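Long-range contact in binding component of ABC transporter (Wolinella succinogenes, PDB 3K4U), which probably serves as the solute-binding component of an ABC transporter, and holds a lysine between its two lobes in this crystal: residues D112-L118 with F134-K140. Numbering follows the deposited sequence.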
ATOM      1  N   ASP E 112     -31.871  19.269 -22.422  1.00 45.86           N
ATOM      2  CA  ASP E 112     -33.145  19.515 -21.743  1.00 46.78           C
ATOM      3  C   ASP E 112     -34.281  20.182 -22.503  1.00 47.71           C
ATOM      4  O   ASP E 112     -35.418  20.124 -22.044  1.00 48.78           O
ATOM      5  CB  ASP E 112     -32.950  20.276 -20.455  1.00 46.86           C
ATOM      6  CG  ASP E 112     -33.101  19.399 -19.276  1.00 37.66           C
ATOM      7  OD1 ASP E 112     -32.238  18.527 -19.144  1.00 47.00           O
ATOM      8  OD2 ASP E 112     -34.072  19.564 -18.504  1.00 46.74           O
ATOM      9  N   LYS E 113     -33.998  20.811 -23.641  1.00 47.23           N
ATOM     10  CA  LYS E 113     -35.031  21.550 -24.391  1.00 46.21           C
ATOM     11  C   LYS E 113     -36.416  20.879 -24.347  1.00 45.39           C
ATOM     12  O   LYS E 113     -36.511  19.673 -24.565  1.00 44.99           O
ATOM     13  CB  LYS E 113     -34.600  21.761 -25.846  1.00 45.73           C
ATOM     14  CG  LYS E 113     -33.257  22.431 -26.028  1.00 43.58           C
ATOM     15  CD  LYS E 113     -32.215  21.441 -26.508  1.00 44.90           C
ATOM     16  CE  LYS E 113     -31.028  22.143 -27.169  1.00 43.99           C
ATOM     17  NZ  LYS E 113     -30.268  23.046 -26.244  1.00 44.51           N
ATOM     18  N   PRO E 114     -37.496  21.661 -24.083  1.00 45.22           N
ATOM     19  CA  PRO E 114     -38.831  21.040 -24.052  1.00 44.98           C
ATOM     20  C   PRO E 114     -39.281  20.633 -25.461  1.00 44.89           C
ATOM     21  O   PRO E 114     -40.207  19.832 -25.605  1.00 44.90           O
ATOM     22  CB  PRO E 114     -39.734  22.141 -23.469  1.00 44.72           C
ATOM     23  CG  PRO E 114     -38.840  23.362 -23.266  1.00 16.85           C
ATOM     24  CD  PRO E 114     -37.591  23.134 -24.057  1.00 44.79           C
ATOM     25  N   GLU E 115     -38.620  21.202 -26.476  1.00 44.90           N
ATOM     26  CA  GLU E 115     -38.639  20.707 -27.856  1.00 44.84           C
ATOM     27  C   GLU E 115     -38.483  19.174 -27.840  1.00 44.73           C
ATOM     28  O   GLU E 115     -39.319  18.432 -28.378  1.00 45.64           O
ATOM     29  CB  GLU E 115     -37.464  21.325 -28.639  1.00 44.85           C
ATOM     30  CG  GLU E 115     -37.829  22.058 -29.942  1.00 34.18           C
ATOM     31  CD  GLU E 115     -38.256  21.153 -31.120  1.00 45.14           C
ATOM     32  OE1 GLU E 115     -38.952  21.665 -32.040  1.00 33.74           O
ATOM     33  OE2 GLU E 115     -37.883  19.957 -31.146  1.00 33.55           O
ATOM     34  N   LEU E 116     -37.413  18.719 -27.193  1.00 43.17           N
ATOM     35  CA  LEU E 116     -37.045  17.313 -27.157  1.00 41.96           C
ATOM     36  C   LEU E 116     -37.969  16.391 -26.353  1.00 41.35           C
ATOM     37  O   LEU E 116     -38.512  16.766 -25.309  1.00 41.58           O
ATOM     38  CB  LEU E 116     -35.600  17.176 -26.675  1.00 41.28           C
ATOM     39  CG  LEU E 116     -34.590  17.821 -27.636  1.00 39.92           C
ATOM     40  CD1 LEU E 116     -33.287  18.064 -26.935  1.00 40.77           C
ATOM     41  CD2 LEU E 116     -34.380  16.993 -28.907  1.00 40.80           C
ATOM     42  N   THR E 117     -38.125  15.174 -26.870  1.00 40.25           N
ATOM     43  CA  THR E 117     -38.899  14.105 -26.236  1.00 38.71           C
ATOM     44  C   THR E 117     -37.942  12.998 -25.800  1.00 36.75           C
ATOM     45  O   THR E 117     -37.084  12.573 -26.599  1.00 37.64           O
ATOM     46  CB  THR E 117     -39.892  13.514 -27.242  1.00 38.95           C
ATOM     47  OG1 THR E 117     -40.258  14.529 -28.200  1.00 45.90           O
ATOM     48  CG2 THR E 117     -41.121  13.000 -26.527  1.00 45.81           C
ATOM     49  N   LEU E 118     -38.074  12.538 -24.552  1.00 33.39           N
ATOM     50  CA  LEU E 118     -37.203  11.478 -24.008  1.00 30.28           C
ATOM     51  C   LEU E 118     -37.956  10.276 -23.390  1.00 28.27           C
ATOM     52  O   LEU E 118     -38.840  10.427 -22.527  1.00 26.56           O
ATOM     53  CB  LEU E 118     -36.264  12.097 -22.987  1.00 29.87           C
ATOM     54  CG  LEU E 118     -35.593  11.303 -21.867  1.00  4.08           C
ATOM     55  CD1 LEU E 118     -34.126  11.146 -22.175  1.00 29.55           C
ATOM     56  CD2 LEU E 118     -35.800  12.074 -20.588  1.00 29.41           C
ATOM     57  N   PHE E 134     -33.787  15.391 -15.614  1.00 35.38           N
ATOM     58  CA  PHE E 134     -34.417  16.165 -16.681  1.00 35.56           C
ATOM     59  C   PHE E 134     -35.608  16.965 -16.180  1.00 36.36           C
ATOM     60  O   PHE E 134     -36.513  16.442 -15.505  1.00 36.35           O
ATOM     61  CB  PHE E 134     -34.749  15.292 -17.897  1.00 34.96           C
ATOM     62  CG  PHE E 134     -33.520  14.784 -18.620  1.00 32.96           C
ATOM     63  CD1 PHE E 134     -32.939  15.527 -19.636  1.00 34.29           C
ATOM     64  CD2 PHE E 134     -32.923  13.578 -18.259  1.00 34.31           C
ATOM     65  CE1 PHE E 134     -31.801  15.068 -20.294  1.00 32.59           C
ATOM     66  CE2 PHE E 134     -31.781  13.123 -18.909  1.00 32.34           C
ATOM     67  CZ  PHE E 134     -31.224  13.864 -19.927  1.00 33.93           C
ATOM     68  N   LYS E 135     -35.560  18.252 -16.502  1.00 36.93           N
ATOM     69  CA  LYS E 135     -36.433  19.246 -15.912  1.00 37.86           C
ATOM     70  C   LYS E 135     -37.341  19.834 -16.968  1.00 37.87           C
ATOM     71  O   LYS E 135     -38.492  20.150 -16.687  1.00 37.94           O
ATOM     72  CB  LYS E 135     -35.598  20.370 -15.288  1.00 38.54           C
ATOM     73  CG  LYS E 135     -34.246  19.947 -14.683  1.00 35.44           C
ATOM     74  CD  LYS E 135     -34.420  19.042 -13.473  1.00 39.39           C
ATOM     75  CE  LYS E 135     -35.213  19.729 -12.351  1.00 35.48           C
ATOM     76  NZ  LYS E 135     -35.286  18.851 -11.137  1.00 39.73           N
ATOM     77  N   ASN E 136     -36.804  19.985 -18.178  1.00 38.02           N
ATOM     78  CA  ASN E 136     -37.538  20.550 -19.313  1.00 38.50           C
ATOM     79  C   ASN E 136     -38.092  19.534 -20.325  1.00 37.90           C
ATOM     80  O   ASN E 136     -39.098  19.808 -20.979  1.00 37.84           O
ATOM     81  CB  ASN E 136     -36.657  21.522 -20.108  1.00 39.02           C
ATOM     82  CG  ASN E 136     -35.953  22.523 -19.250  1.00 34.68           C
ATOM     83  OD1 ASN E 136     -34.727  22.570 -19.242  1.00 39.50           O
ATOM     84  ND2 ASN E 136     -36.713  23.346 -18.536  1.00 38.99           N
ATOM     85  N   ALA E 137     -37.405  18.402 -20.492  1.00 37.00           N
ATOM     86  CA  ALA E 137     -37.663  17.514 -21.627  1.00 36.12           C
ATOM     87  C   ALA E 137     -38.933  16.721 -21.421  1.00 35.28           C
ATOM     88  O   ALA E 137     -39.314  16.462 -20.284  1.00 34.86           O
ATOM     89  CB  ALA E 137     -36.490  16.596 -21.865  1.00 36.01           C
ATOM     90  N   LYS E 138     -39.605  16.360 -22.516  1.00 34.87           N
ATOM     91  CA  LYS E 138     -40.774  15.478 -22.411  1.00 34.60           C
ATOM     92  C   LYS E 138     -40.291  14.095 -22.025  1.00 33.59           C
ATOM     93  O   LYS E 138     -39.396  13.541 -22.671  1.00 33.29           O
ATOM     94  CB  LYS E 138     -41.528  15.363 -23.732  1.00 35.28           C
ATOM     95  CG  LYS E 138     -42.666  16.329 -23.949  1.00 47.35           C
ATOM     96  CD  LYS E 138     -43.188  16.153 -25.380  1.00 36.20           C
ATOM     97  CE  LYS E 138     -43.565  17.496 -26.029  1.00 47.53           C
ATOM     98  NZ  LYS E 138     -43.668  17.384 -27.525  1.00 36.27           N
ATOM     99  N   LEU E 139     -40.882  13.549 -20.969  1.00 33.05           N
ATOM    100  CA  LEU E 139     -40.643  12.165 -20.594  1.00 32.84           C
ATOM    101  C   LEU E 139     -41.887  11.295 -20.777  1.00 31.85           C
ATOM    102  O   LEU E 139     -42.900  11.489 -20.087  1.00 31.13           O
ATOM    103  CB  LEU E 139     -40.119  12.045 -19.154  1.00 33.23           C
ATOM    104  CG  LEU E 139     -39.837  10.602 -18.703  1.00 40.77           C
ATOM    105  CD1 LEU E 139     -38.413  10.198 -19.060  1.00 33.27           C
ATOM    106  CD2 LEU E 139     -40.082  10.433 -17.214  1.00 33.11           C
ATOM    107  N   LYS E 140     -41.771  10.328 -21.693  1.00 31.22           N
ATOM    108  CA  LYS E 140     -42.790   9.303 -21.910  1.00 30.15           C
ATOM    109  C   LYS E 140     -42.271   7.917 -21.561  1.00 29.23           C
ATOM    110  O   LYS E 140     -41.083   7.620 -21.711  1.00 28.28           O
ATOM    111  CB  LYS E 140     -43.261   9.303 -23.355  1.00 29.89           C
ATOM    112  CG  LYS E 140     -44.207  10.432 -23.698  1.00 29.25           C
ATOM    113  CD  LYS E 140     -45.130  10.027 -24.821  1.00 28.90           C
ATOM    114  CE  LYS E 140     -44.381   9.788 -26.099  1.00 28.81           C
ATOM    115  NZ  LYS E 140     -45.325   9.782 -27.224  1.00 28.09           N
TER
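Thr117-Leu118 and Lys138-Lys140 begin the two neighbouring parallel strands of a beta-alpha-beta unit, and the loops leading into them are tied together by Asp112. Its carboxylate faces the backbone just after helix 125-133. There Asp112 OD2 takes two backbone N-H groups: Lys135 N, at 2.8 Å, meets the syn lone pair, while Asn136 N comes from the anti side, 22° out of the carboxylate plane. Asp112 OD1 lies obliquely beside the Phe134 ring, 3.1 Å from CD1, with the two planes 11° apart. Without the carboxylate, as with an alanine at Asp112, the Lys135 and Asn136 N-H groups would probably lose their shared acceptor, and the loops two bonds between them.

The strands then pair in parallel register, Thr117 beside Lys138 and Leu118 beside Leu139. Lys138 N donates to Leu116 O (3.0 Å) and Lys140 N to Leu118 O, with Leu118 N donating a hydrogen bond to Lys138 O between them. In this crossover, helix 125-133 packs on the face carrying the leucines, where Ala130 touches both. With CG swung opposite the backbone N (chi1 157°), Leu118 sends CD2 over one face of the Phe134 ring, 4.0 Å from the ring's CD2, and to 3.6 Å from Leu139 CD1. On the other face, Thr117 CG2 meets Lys138 CB (3.7 Å), and the Lys138 chain runs on, its CE passing Pro114 O at 4.1 Å.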